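Local coordinates for arginase (Medicago truncatula, PDB 6VSS), which catalyses the manganese-dependent hydrolysis of L-arginine to urea and L-ornithine, and also converts agmatine to urea and putrescine, working as a homohexamer, at residues S64-V69 with E90-D95; E123-G128 with K132-V137. All coordinates share one frame; numbering follows the deposited sequence.

Overall arrangement
Interactions 1 and 2 follow one another along the chain, in the first part of the parallel-sheet alpha/beta fold of the arginase family. Interaction 1 joins strand 63-69 to helix 84-92, the helix that connects this strand to its neighbour, 113-118. Soon after that edge strand come helices 121-125 and 131-146, which interaction 2 packs together before the chain returns to the sheet as strand 151-157, on the other side of 63-69. The centres lie about 24 Å apart and the nearest atoms about 7 Å, without touching. Helix 131-146 links them indirectly, since Leu67 and Val69 also lean on it. Interaction 1 packs a crossover helix on its strand, whereas interaction 2 packs two helices within the next connection.

Interaction 1. Residues S64-V69 with E90-D95; sequences SSLLGV and EAIWCD
Leu66 and Ile92 meet methyl to methyl, reaching toward each other tip to tip, with Leu66 CD1 3.7 Å from Ile92 CD1. This is the tight half of the contact. Both ends are extended, each CD1 lying anti to its own CA (chi2 of Leu66 -168°, and Ile92 likewise). That reach bridges the 11.1 Å between the CA atoms of Leu66 and Ile92. The same Leu66 methyl, CD1, also reaches the six-membered ring of Trp93, 4.0 Å from CZ3, at an oblique approach. The two segments form a compact piece of a beta-alpha-beta crossover: strand 63-69 of the parallel arginase sheet leads through helix 84-92 to the adjacent strand 113-118, and the helix comes back to pack against the strand it left. Helix 323-339 covers the buried side, where Val332 touches Leu66 and Ala329 touches Ile92. Toward solvent the contact loosens. Trp93, the first residue to leave the helical conformation, is exposed; Ile92 CG2 covers one face of its indole, 3.6 Å above the ring plane and over the centre, and Ile113 of strand 113-118 also touches it. Beyond it the chain runs on to Asp95, one of the residues that bind L-ornithine, which packs on Phe77 of a neighbouring subunit.

Interaction 2. Residues E123-G128 with K132-V137; sequences EIRDCG and KRLANV
Arg125 meets Leu134 with its aliphatic stem and not with its flat guanidinium group: neither the faces nor the edges of that plane are touched by residues 132-137. The group turns aside instead, bent at chi3 (56°), and its NH2 makes a long, weak ion pair with Asp131 OD1. The contact belongs to a pair of consecutive helices, 121-125 and 131-146, packed across a short connection in the alpha/beta fold of the arginase family. A Schellman motif with Gly128, whose positive phi of 83° suits glycine, follows the first helix; Gly128 N bonds to Arg125 O, closing a type I turn, and Cys127 N bonds separately to Ile124 O. After this turn and a short connection the second helix runs beside the first, with the CA atoms of Arg125 and Leu134 7.5 Å apart.

Leu134 touches two successive residues of the first helix, crossing both at a slant. With CG anti to the backbone N (chi1 -162°), its branched end swings toward the first helix, and the two methyls divide the work: CD1 lies 3.8 Å from Ile124 CG2, while CD2 lies 4.0 Å from Arg125 CG on the exposed margin. No hydrogen bond crosses the contact, which is held by apolar packing. Ile36 of helix 25-57 touches Val137 and His73 touches Leu134, while Asp126 OD2 forms salt bridges to Lys50 and Arg46 of a neighbouring subunit. One turn beyond Leu134, Val137 CG1 completes the buried side, 4.1 Å from Ile124 CD1.

Interaction 1. Residues S64-V69 with E90-D95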
loop_
_atom_site.group_PDB
_atom_site.type_symbol
_atom_site.label_atom_id
_atom_site.label_comp_id
_atom_site.label_asym_id
_atom_site.label_seq_id
_atom_site.Cartn_x
_atom_site.Cartn_y
_atom_site.Cartn_z
ATOM N N SER B 64 24.130 -1.138 27.039
ATOM C CA SER B 64 23.668 -0.367 25.863
ATOM C C SER B 64 22.400 0.395 26.301
ATOM O O SER B 64 21.417 -0.236 26.757
ATOM C CB SER B 64 23.440 -1.275 24.638
ATOM O OG SER B 64 24.630 -1.897 24.191
ATOM N N SER B 65 22.438 1.714 26.165
ATOM C CA SER B 65 21.463 2.695 26.695
ATOM C C SER B 65 20.958 3.586 25.558
ATOM O O SER B 65 21.789 4.300 24.907
ATOM C CB SER B 65 22.113 3.467 27.796
ATOM O OG SER B 65 22.679 2.519 28.684
ATOM N N LEU B 66 19.659 3.438 25.226
ATOM C CA LEU B 66 19.067 4.112 24.067
ATOM C C LEU B 66 18.900 5.580 24.418
ATOM O O LEU B 66 18.192 5.905 25.359
ATOM C CB LEU B 66 17.739 3.447 23.714
ATOM C CG LEU B 66 17.828 1.945 23.524
ATOM C CD1 LEU B 66 16.567 1.373 22.882
ATOM C CD2 LEU B 66 19.017 1.628 22.677
ATOM N N LEU B 67 19.494 6.436 23.611
ATOM C CA LEU B 67 19.240 7.899 23.572
ATOM C C LEU B 67 18.742 8.257 22.178
ATOM O O LEU B 67 19.500 8.067 21.201
ATOM C CB LEU B 67 20.541 8.617 23.970
ATOM C CG LEU B 67 20.458 10.130 24.057
ATOM C CD1 LEU B 67 19.816 10.547 25.374
ATOM C CD2 LEU B 67 21.832 10.760 23.904
ATOM N N GLY B 68 17.469 8.638 22.086
ATOM C CA GLY B 68 16.822 9.202 20.902
ATOM C C GLY B 68 17.271 10.631 20.638
ATOM O O GLY B 68 17.365 11.460 21.604
ATOM N N VAL B 69 17.577 10.894 19.360
ATOM C CA VAL B 69 17.809 12.267 18.833
ATOM C C VAL B 69 16.932 12.396 17.593
ATOM O O VAL B 69 17.381 12.105 16.479
ATOM C CB VAL B 69 19.303 12.499 18.577
ATOM C CG1 VAL B 69 19.561 13.940 18.193
ATOM C CG2 VAL B 69 20.150 12.071 19.770
ATOM N N GLU B 90 9.410 0.699 20.024
ATOM C CA GLU B 90 8.220 -0.168 20.001
ATOM C C GLU B 90 8.586 -1.478 19.283
ATOM O O GLU B 90 8.113 -2.519 19.685
ATOM C CB GLU B 90 7.053 0.530 19.308
ATOM C CG GLU B 90 6.027 -0.484 18.904
ATOM C CD GLU B 90 4.795 0.103 18.279
ATOM O OE1 GLU B 90 4.849 0.435 17.082
ATOM O OE2 GLU B 90 3.817 0.260 19.009
ATOM N N ALA B 91 9.283 -1.424 18.144
ATOM C CA ALA B 91 9.619 -2.648 17.397
ATOM C C ALA B 91 10.610 -3.517 18.190
ATOM O O ALA B 91 10.522 -4.716 18.080
ATOM C CB ALA B 91 10.098 -2.295 16.015
ATOM N N ILE B 92 11.521 -2.940 18.978
ATOM C CA ILE B 92 12.446 -3.752 19.801
ATOM C C ILE B 92 11.607 -4.627 20.715
ATOM O O ILE B 92 11.986 -5.779 20.938
ATOM C CB ILE B 92 13.406 -2.889 20.629
ATOM C CG1 ILE B 92 14.478 -2.263 19.750
ATOM C CG2 ILE B 92 14.040 -3.694 21.744
ATOM C CD1 ILE B 92 15.196 -1.110 20.471
ATOM N N TRP B 93 10.596 -4.001 21.305
ATOM C CA TRP B 93 9.758 -4.551 22.385
ATOM C C TRP B 93 8.441 -5.051 21.745
ATOM O O TRP B 93 7.484 -5.118 22.465
ATOM C CB TRP B 93 9.714 -3.474 23.492
ATOM C CG TRP B 93 10.991 -3.429 24.311
ATOM C CD1 TRP B 93 11.473 -4.506 25.005
ATOM C CD2 TRP B 93 11.997 -2.388 24.498
ATOM N NE1 TRP B 93 12.689 -4.235 25.582
ATOM C CE2 TRP B 93 13.026 -2.932 25.321
ATOM C CE3 TRP B 93 12.184 -1.064 24.040
ATOM C CZ2 TRP B 93 14.159 -2.203 25.727
ATOM C CZ3 TRP B 93 13.312 -0.344 24.423
ATOM C CH2 TRP B 93 14.299 -0.917 25.239
ATOM N N CYS B 94 8.449 -5.543 20.472
ATOM C CA CYS B 94 7.264 -5.923 19.620
ATOM C C CYS B 94 6.762 -7.369 19.829
ATOM O O CYS B 94 7.600 -8.314 19.881
ATOM C CB CYS B 94 7.578 -5.811 18.126
ATOM S SG CYS B 94 6.470 -6.731 17.002
ATOM N N ASP B 95 5.444 -7.573 19.821
ATOM C CA ASP B 95 4.804 -8.865 20.206
ATOM C C ASP B 95 5.211 -10.075 19.345
ATOM O O ASP B 95 5.084 -11.204 19.851
ATOM C CB ASP B 95 3.282 -8.703 20.289
ATOM C CG ASP B 95 2.508 -10.009 20.348
ATOM O OD1 ASP B 95 2.608 -10.797 19.386
ATOM O OD2 ASP B 95 1.801 -10.224 21.353
#

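Interaction 2. Residues E123-G128 with K132-V137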
loop_
_atom_site.group_PDB
_atom_site.type_symbol
_atom_site.label_atom_id
_atom_site.label_comp_id
_atom_site.label_asym_id
_atom_site.label_seq_id
_atom_site.Cartn_x
_atom_site.Cartn_y
_atom_site.Cartn_z
ATOM N N GLU B 123 10.998 20.872 20.486
ATOM C CA GLU B 123 10.711 21.921 21.507
ATOM C C GLU B 123 11.904 22.881 21.706
ATOM O O GLU B 123 11.692 24.118 21.880
ATOM C CB GLU B 123 10.311 21.267 22.820
ATOM C CG GLU B 123 9.025 20.456 22.721
ATOM C CD GLU B 123 9.201 18.969 22.396
ATOM O OE1 GLU B 123 10.322 18.556 21.971
ATOM O OE2 GLU B 123 8.194 18.214 22.531
ATOM N N ILE B 124 13.115 22.370 21.621
ATOM C CA ILE B 124 14.333 23.211 21.721
ATOM C C ILE B 124 14.473 24.081 20.476
ATOM O O ILE B 124 14.690 25.304 20.651
ATOM C CB ILE B 124 15.576 22.366 21.950
ATOM C CG1 ILE B 124 15.517 21.716 23.331
ATOM C CG2 ILE B 124 16.809 23.234 21.754
ATOM C CD1 ILE B 124 16.488 20.583 23.469
ATOM N N ARG B 125 14.401 23.496 19.281
ATOM C CA ARG B 125 14.478 24.286 18.019
ATOM C C ARG B 125 13.401 25.368 18.129
ATOM O O ARG B 125 13.678 26.514 17.798
ATOM C CB ARG B 125 14.224 23.453 16.754
ATOM C CG ARG B 125 15.474 22.834 16.144
ATOM C CD ARG B 125 15.322 22.018 14.861
ATOM N NE ARG B 125 14.707 22.648 13.680
ATOM C CZ ARG B 125 15.259 23.590 12.894
ATOM N NH1 ARG B 125 14.604 24.033 11.836
ATOM N NH2 ARG B 125 16.439 24.114 13.177
ATOM N N ASP B 126 12.206 25.005 18.586
ATOM C CA ASP B 126 11.061 25.955 18.676
ATOM C C ASP B 126 11.341 27.109 19.669
ATOM O O ASP B 126 10.496 27.963 19.749
ATOM C CB ASP B 126 9.730 25.270 19.044
ATOM C CG ASP B 126 8.538 26.229 18.945
ATOM O OD1 ASP B 126 8.429 26.927 17.925
ATOM O OD2 ASP B 126 7.760 26.321 19.900
ATOM N N CYS B 127 12.426 27.119 20.442
ATOM C CA CYS B 127 12.850 28.264 21.302
ATOM C C CYS B 127 13.803 29.177 20.533
ATOM O O CYS B 127 14.336 30.138 21.139
ATOM C CB CYS B 127 13.624 27.814 22.526
ATOM S SG CYS B 127 12.607 26.804 23.601
ATOM N N GLY B 128 14.066 28.814 19.280
ATOM C CA GLY B 128 14.916 29.558 18.339
ATOM C C GLY B 128 16.375 29.244 18.531
ATOM O O GLY B 128 17.187 30.073 18.136
ATOM N N LYS B 132 24.373 25.053 15.968
ATOM C CA LYS B 132 25.641 24.876 16.726
ATOM C C LYS B 132 25.279 24.552 18.172
ATOM O O LYS B 132 25.807 23.588 18.712
ATOM C CB LYS B 132 26.522 26.116 16.556
ATOM C CG LYS B 132 27.795 26.142 17.392
ATOM C CD LYS B 132 28.841 27.132 16.876
ATOM C CE LYS B 132 30.271 26.639 17.053
ATOM N NZ LYS B 132 31.126 26.946 15.873
ATOM N N ARG B 133 24.346 25.284 18.770
ATOM C CA ARG B 133 23.959 25.060 20.183
ATOM C C ARG B 133 23.139 23.768 20.221
ATOM O O ARG B 133 23.324 22.955 21.118
ATOM C CB ARG B 133 23.231 26.297 20.704
ATOM C CG ARG B 133 22.587 26.093 22.065
ATOM C CD ARG B 133 23.528 26.367 23.220
ATOM N NE ARG B 133 22.874 26.562 24.515
ATOM C CZ ARG B 133 22.172 27.643 24.888
ATOM N NH1 ARG B 133 21.963 28.653 24.057
ATOM N NH2 ARG B 133 21.646 27.695 26.101
ATOM N N LEU B 134 22.311 23.511 19.227
ATOM C CA LEU B 134 21.606 22.200 19.182
ATOM C C LEU B 134 22.599 21.019 19.261
ATOM O O LEU B 134 22.379 20.066 20.008
ATOM C CB LEU B 134 20.810 22.141 17.881
ATOM C CG LEU B 134 19.728 21.089 17.902
ATOM C CD1 LEU B 134 18.783 21.404 19.050
ATOM C CD2 LEU B 134 18.991 21.035 16.584
ATOM N N ALA B 135 23.657 21.046 18.449
ATOM C CA ALA B 135 24.721 20.019 18.434
ATOM C C ALA B 135 25.343 19.894 19.836
ATOM O O ALA B 135 25.539 18.763 20.296
ATOM C CB ALA B 135 25.738 20.398 17.405
ATOM N N ASN B 136 25.585 21.027 20.491
ATOM C CA ASN B 136 26.155 21.059 21.858
ATOM C C ASN B 136 25.217 20.323 22.813
ATOM O O ASN B 136 25.684 19.583 23.636
ATOM C CB ASN B 136 26.417 22.497 22.301
ATOM C CG ASN B 136 27.745 23.032 21.808
ATOM O OD1 ASN B 136 28.559 22.296 21.275
ATOM N ND2 ASN B 136 27.971 24.317 21.971
ATOM N N VAL B 137 23.916 20.535 22.669
ATOM C CA VAL B 137 22.906 19.892 23.551
ATOM C C VAL B 137 22.909 18.375 23.296
ATOM O O VAL B 137 22.769 17.608 24.272
ATOM C CB VAL B 137 21.506 20.503 23.338
ATOM C CG1 VAL B 137 20.436 19.569 23.866
ATOM C CG2 VAL B 137 21.388 21.886 23.975
#